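PDB 3DCZ: putative RnfG subunit of electron transport complex from Thermotoga maritima, which probably carries covalently bound FMN as part of a membrane-bound complex that couples electron transfer to ion translocation across the membrane. Local coordinates for residues A[102-107]-A[197-202]; A[111-116]-A[142-147]. One frame throughout, in Å; residues are numbered along the deposited sequence.

How the interactions relate
Both interactions are built on neighbouring antiparallel strands of the five-stranded sheet, 98-107 and 110-120, their centres about 8 Å apart. Interaction 1 sets a face of strand 98-107 against helix 188-206; interaction 2 works along the outer edge of 110-120, the last strand, where 142-147 runs alongside. The strands are tied directly, with probable hydrogen bonds from N114 N to C103 O and from M112 N to I105 O. Along the chain, interaction 2 is nested inside the loop that interaction 1 closes. Together they bring a helix onto one face and a loop alongside the outer strand, within the FMN-binding domain; T185, the predicted flavin attachment residue, lies in the unmodelled stretch before the helix.

Interaction 1 (A[102-107]-A[197-202]); sequences ACFIKT and LMYRYL
F104 carries this contact: its ring projects from strand 102-107 between M198, Y199 and L202 of the helix. All of the packing is apolar. L202 comes closest, its CD1 methyl 3.4 Å from F104 CD1 and equally near CG and CB, a tight fit at the root of the ring. Farther out, F104 CE1 lies 3.9 Å from M198 CB, and CE2, across CZ from CE1, lies 4.0 Å from Y199 CB, both side chains crossing the phenylalanine at about a right angle. The F104 CB already points toward the helix, and chi1 (-66°) puts CG anti to the carbonyl carbon, beside the backbone N. An alanine here would probably open a gap between sheet and helix, leaving M198 CB and Y199 CB without their aromatic partner. A102 adds one further touch, its CB meeting M198 SE at 3.9 Å; the selenomethionine reaches it through an extended CA-CB-CG-SE chain. L87 on the adjacent strand 83-90 also touches both F104 and M198. The short axes approach to 10.2 Å and cross at -40°: a helix laid across one face of an antiparallel sheet, here the core of the FMN-binding domain.

Interaction 2 (A[111-116]-A[142-147]); sequences FMLNSV and FPVPPE
F142 lays its ring against the backbone of S115 and V116, and of all the residues here it buries the most surface. S115 CA sits over one face, 3.9 Å from the centroid of the F142 ring and 24° off its normal, a CH-pi contact. S115 OG stands above the plane nearer the rim, 3.7 Å from F142 CE1, while V116 CB packs at 3.9 Å against F142 CD2. CG of F142 lies between its own backbone N and carbonyl carbon (chi1 60°), which puts it 3.6 Å from S115 CA. The contact buries N114 O, which has no polar partner in the model and lies 3.5 Å from F142 CD1.

L113 and V144 form the polar centre, a hydrogen-bonded antiparallel pair that makes a single bridge. L113 N gives to V144 O and V144 N gives back to L113 O, both at 2.9 Å. Their CB atoms also meet, at 4.1 Å. V144 stands between P143, which follows a cis peptide, and P145; neither proline has an N-H, so V144 alone of the three can donate. Beyond them, P146 CA makes a CA-H...O contact with F111 O at 3.1 Å, and a water accepts from F111 N and donates to P146 O.

The pairing follows the edge of strand 110-120, whose other edge binds 98-107; there N114 and S115 both face C103 in a classic beta bulge. F30 of helix 22-31 and P35 also touch F142, K170 NZ hydrogen-bonds to F142 O, F111 and V116 reach helix 188-206, and P145 is the N-cap of helix 146-151.

Interaction 1 (A[102-107]-A[197-202])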
loop_
_atom_site.group_PDB
_atom_site.type_symbol
_atom_site.label_atom_id
_atom_site.label_comp_id
_atom_site.label_asym_id
_atom_site.label_seq_id
_atom_site.Cartn_x
_atom_site.Cartn_y
_atom_site.Cartn_z
ATOM N N ALA A 102 -3.264 0.750 -0.446
ATOM C CA ALA A 102 -2.249 -0.005 0.281
ATOM C C ALA A 102 -2.657 -0.221 1.715
ATOM O O ALA A 102 -3.371 0.591 2.279
ATOM C CB ALA A 102 -0.887 0.678 0.205
ATOM N N CYS A 103 -2.176 -1.318 2.282
ATOM C CA CYS A 103 -2.418 -1.688 3.665
ATOM C C CYS A 103 -1.065 -1.752 4.381
ATOM O O CYS A 103 -0.130 -2.429 3.946
ATOM C CB CYS A 103 -3.090 -3.079 3.773
ATOM S SG CYS A 103 -3.182 -3.656 5.492
ATOM N N PHE A 104 -0.978 -1.012 5.487
ATOM C CA PHE A 104 0.177 -0.991 6.358
ATOM C C PHE A 104 -0.260 -1.568 7.695
ATOM O O PHE A 104 -1.343 -1.285 8.182
ATOM C CB PHE A 104 0.684 0.437 6.588
ATOM C CG PHE A 104 1.220 1.087 5.352
ATOM C CD1 PHE A 104 0.379 1.725 4.434
ATOM C CD2 PHE A 104 2.583 1.093 5.107
ATOM C CE1 PHE A 104 0.888 2.288 3.256
ATOM C CE2 PHE A 104 3.097 1.722 3.941
ATOM C CZ PHE A 104 2.228 2.313 3.016
ATOM N N ILE A 105 0.609 -2.340 8.299
ATOM C CA ILE A 105 0.336 -2.932 9.598
ATOM C C ILE A 105 1.345 -2.416 10.604
ATOM O O ILE A 105 2.555 -2.453 10.390
ATOM C CB ILE A 105 0.336 -4.462 9.525
ATOM C CG1 ILE A 105 -0.809 -4.898 8.592
ATOM C CG2 ILE A 105 0.204 -5.095 10.930
ATOM C CD1 ILE A 105 -0.770 -6.344 8.163
ATOM N N LYS A 106 0.828 -1.987 11.750
ATOM C CA LYS A 106 1.643 -1.400 12.782
ATOM C C LYS A 106 2.483 -2.464 13.435
ATOM O O LYS A 106 1.999 -3.526 13.854
ATOM C CB LYS A 106 0.783 -0.698 13.847
ATOM C CG LYS A 106 1.590 0.005 14.917
ATOM C CD LYS A 106 2.182 1.320 14.424
ATOM C CE LYS A 106 3.261 1.823 15.405
ATOM N NZ LYS A 106 4.461 2.395 14.732
ATOM N N THR A 107 3.766 -2.110 13.542
ATOM C CA THR A 107 4.818 -2.885 14.157
ATOM C C THR A 107 5.434 -2.099 15.325
ATOM O O THR A 107 5.261 -0.872 15.452
ATOM C CB THR A 107 5.945 -3.141 13.133
ATOM O OG1 THR A 107 6.203 -1.927 12.400
ATOM C CG2 THR A 107 5.509 -4.221 12.169
ATOM N N LEU A 197 4.689 8.214 0.218
ATOM C CA LEU A 197 3.892 9.277 0.807
ATOM C C LEU A 197 2.888 8.783 1.828
ATOM O O LEU A 197 2.660 9.432 2.862
ATOM C CB LEU A 197 3.197 10.097 -0.290
ATOM C CG LEU A 197 4.121 10.931 -1.178
ATOM C CD1 LEU A 197 3.287 11.584 -2.276
ATOM C CD2 LEU A 197 4.851 11.931 -0.308
HETATM N N MSE A 198 2.232 7.664 1.528
HETATM C CA MSE A 198 1.277 7.092 2.460
HETATM C C MSE A 198 1.967 6.720 3.776
HETATM O O MSE A 198 1.441 6.952 4.855
HETATM C CB MSE A 198 0.599 5.871 1.815
HETATM C CG MSE A 198 -0.521 6.249 0.887
HETATM SE SE MSE A 198 -1.316 4.583 0.137
HETATM C CE MSE A 198 -0.339 4.951 -1.192
ATOM N N TYR A 199 3.171 6.164 3.662
ATOM C CA TYR A 199 3.974 5.848 4.849
ATOM C C TYR A 199 4.327 7.111 5.635
ATOM O O TYR A 199 4.174 7.147 6.864
ATOM C CB TYR A 199 5.211 5.074 4.448
ATOM C CG TYR A 199 6.140 4.776 5.596
ATOM C CD1 TYR A 199 5.830 3.787 6.555
ATOM C CD2 TYR A 199 7.351 5.457 5.725
ATOM C CE1 TYR A 199 6.713 3.524 7.610
ATOM C CE2 TYR A 199 8.213 5.188 6.783
ATOM C CZ TYR A 199 7.886 4.218 7.709
ATOM O OH TYR A 199 8.798 3.934 8.734
ATOM N N ARG A 200 4.756 8.159 4.927
ATOM C CA ARG A 200 5.033 9.426 5.573
ATOM C C ARG A 200 3.838 9.914 6.358
ATOM O O ARG A 200 3.958 10.314 7.504
ATOM C CB ARG A 200 5.416 10.459 4.560
ATOM C CG ARG A 200 6.847 10.445 4.215
ATOM C CD ARG A 200 7.138 11.621 3.286
ATOM N NE ARG A 200 6.874 12.937 3.866
ATOM C CZ ARG A 200 6.971 14.095 3.194
ATOM N NH1 ARG A 200 7.247 14.111 1.895
ATOM N NH2 ARG A 200 6.776 15.229 3.799
ATOM N N TYR A 201 2.683 9.870 5.721
ATOM C CA TYR A 201 1.462 10.345 6.369
ATOM C C TYR A 201 1.135 9.523 7.611
ATOM O O TYR A 201 0.885 10.077 8.657
ATOM C CB TYR A 201 0.300 10.313 5.357
ATOM C CG TYR A 201 -0.997 10.769 5.983
ATOM C CD1 TYR A 201 -1.333 12.115 6.000
ATOM C CD2 TYR A 201 -1.850 9.866 6.613
ATOM C CE1 TYR A 201 -2.501 12.572 6.599
ATOM C CE2 TYR A 201 -3.042 10.328 7.202
ATOM C CZ TYR A 201 -3.344 11.683 7.182
ATOM O OH TYR A 201 -4.503 12.162 7.750
ATOM N N LEU A 202 1.162 8.195 7.497
ATOM C CA LEU A 202 0.896 7.332 8.662
ATOM C C LEU A 202 1.844 7.620 9.825
ATOM O O LEU A 202 1.439 7.651 10.985
ATOM C CB LEU A 202 1.021 5.861 8.292
ATOM C CG LEU A 202 -0.098 5.284 7.451
ATOM C CD1 LEU A 202 0.189 3.805 7.073
ATOM C CD2 LEU A 202 -1.415 5.393 8.211
#

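Interaction 2 (A[111-116]-A[142-147])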
loop_
_atom_site.group_PDB
_atom_site.type_symbol
_atom_site.label_atom_id
_atom_site.label_comp_id
_atom_site.label_asym_id
_atom_site.label_seq_id
_atom_site.Cartn_x
_atom_site.Cartn_y
_atom_site.Cartn_z
ATOM N N PHE A 111 5.953 0.516 10.794
ATOM C CA PHE A 111 4.895 -0.114 10.076
ATOM C C PHE A 111 5.544 -1.060 9.108
ATOM O O PHE A 111 6.689 -0.862 8.706
ATOM C CB PHE A 111 4.093 0.912 9.253
ATOM C CG PHE A 111 3.235 1.838 10.062
ATOM C CD1 PHE A 111 1.943 1.487 10.357
ATOM C CD2 PHE A 111 3.723 3.075 10.524
ATOM C CE1 PHE A 111 1.148 2.311 11.106
ATOM C CE2 PHE A 111 2.927 3.895 11.251
ATOM C CZ PHE A 111 1.643 3.523 11.544
HETATM N N MSE A 112 4.785 -2.078 8.723
HETATM C CA MSE A 112 5.157 -2.895 7.581
HETATM C C MSE A 112 4.122 -2.679 6.483
HETATM O O MSE A 112 2.976 -2.344 6.749
HETATM C CB MSE A 112 5.294 -4.377 7.951
HETATM C CG MSE A 112 4.002 -5.079 8.135
HETATM SE SE MSE A 112 4.243 -6.906 8.592
HETATM C CE MSE A 112 5.063 -6.705 10.282
ATOM N N LEU A 113 4.575 -2.767 5.240
ATOM C CA LEU A 113 3.699 -2.712 4.072
ATOM C C LEU A 113 3.180 -4.119 3.774
ATOM O O LEU A 113 3.962 -5.020 3.420
ATOM C CB LEU A 113 4.427 -2.170 2.833
ATOM C CG LEU A 113 3.629 -2.175 1.545
ATOM C CD1 LEU A 113 2.302 -1.364 1.674
ATOM C CD2 LEU A 113 4.450 -1.603 0.374
ATOM N N ASN A 114 1.876 -4.337 3.983
ATOM C CA ASN A 114 1.296 -5.667 3.777
ATOM C C ASN A 114 1.001 -5.957 2.332
ATOM O O ASN A 114 1.278 -7.047 1.863
ATOM C CB ASN A 114 0.008 -5.799 4.588
ATOM C CG ASN A 114 -0.611 -7.197 4.526
ATOM O OD1 ASN A 114 -0.054 -8.138 5.115
ATOM N ND2 ASN A 114 -1.789 -7.344 3.849
ATOM N N SER A 115 0.343 -5.015 1.651
ATOM C CA SER A 115 -0.163 -5.265 0.311
ATOM C C SER A 115 -0.546 -4.002 -0.387
ATOM O O SER A 115 -0.722 -2.970 0.230
ATOM C CB SER A 115 -1.339 -6.241 0.353
ATOM O OG SER A 115 -1.857 -6.593 -0.905
ATOM N N VAL A 116 -0.636 -4.093 -1.690
ATOM C CA VAL A 116 -0.871 -2.955 -2.564
ATOM C C VAL A 116 -1.773 -3.395 -3.698
ATOM O O VAL A 116 -1.629 -4.527 -4.195
ATOM C CB VAL A 116 0.478 -2.486 -3.219
ATOM C CG1 VAL A 116 0.256 -1.316 -4.140
ATOM C CG2 VAL A 116 1.518 -2.197 -2.161
ATOM N N PHE A 142 5.177 -5.899 -2.568
ATOM C CA PHE A 142 4.831 -6.250 -1.189
ATOM C C PHE A 142 5.042 -7.718 -0.885
ATOM O O PHE A 142 5.082 -8.537 -1.802
ATOM C CB PHE A 142 3.374 -5.909 -0.924
ATOM C CG PHE A 142 2.424 -6.640 -1.814
ATOM C CD1 PHE A 142 1.912 -7.876 -1.463
ATOM C CD2 PHE A 142 1.975 -6.053 -2.971
ATOM C CE1 PHE A 142 0.980 -8.502 -2.288
ATOM C CE2 PHE A 142 1.068 -6.680 -3.780
ATOM C CZ PHE A 142 0.563 -7.898 -3.434
ATOM N N PRO A 143 5.174 -8.064 0.396
ATOM C CA PRO A 143 5.218 -7.203 1.565
ATOM C C PRO A 143 6.624 -6.577 1.706
ATOM O O PRO A 143 7.600 -7.088 1.120
ATOM C CB PRO A 143 4.909 -8.163 2.710
ATOM C CG PRO A 143 5.459 -9.455 2.266
ATOM C CD PRO A 143 5.366 -9.475 0.771
ATOM N N VAL A 144 6.723 -5.521 2.514
ATOM C CA VAL A 144 8.002 -4.895 2.844
ATOM C C VAL A 144 8.054 -4.708 4.354
ATOM O O VAL A 144 7.115 -4.150 4.958
ATOM C CB VAL A 144 8.197 -3.544 2.108
ATOM C CG1 VAL A 144 9.492 -2.847 2.591
ATOM C CG2 VAL A 144 8.210 -3.727 0.524
ATOM N N PRO A 145 9.138 -5.175 4.998
ATOM C CA PRO A 145 9.209 -5.072 6.451
ATOM C C PRO A 145 9.537 -3.628 6.893
ATOM O O PRO A 145 9.868 -2.769 6.079
ATOM C CB PRO A 145 10.315 -6.055 6.806
ATOM C CG PRO A 145 11.190 -6.106 5.597
ATOM C CD PRO A 145 10.333 -5.816 4.415
ATOM N N PRO A 146 9.388 -3.340 8.192
ATOM C CA PRO A 146 9.604 -2.000 8.652
ATOM C C PRO A 146 10.946 -1.356 8.282
ATOM O O PRO A 146 10.943 -0.185 7.925
ATOM C CB PRO A 146 9.476 -2.124 10.168
ATOM C CG PRO A 146 8.698 -3.330 10.395
ATOM C CD PRO A 146 8.989 -4.247 9.286
ATOM N N GLU A 147 12.019 -2.126 8.295
ATOM C CA GLU A 147 13.350 -1.604 7.959
ATOM C C GLU A 147 13.429 -1.192 6.479
ATOM O O GLU A 147 14.073 -0.186 6.150
ATOM C CB GLU A 147 14.422 -2.617 8.315
ATOM C CG GLU A 147 14.229 -3.982 7.702
ATOM C CD GLU A 147 13.427 -5.019 8.538
ATOM O OE1 GLU A 147 12.478 -4.691 9.343
ATOM O OE2 GLU A 147 13.772 -6.214 8.340
HETATM O O HOH W 1 8.714 1.297 9.704
#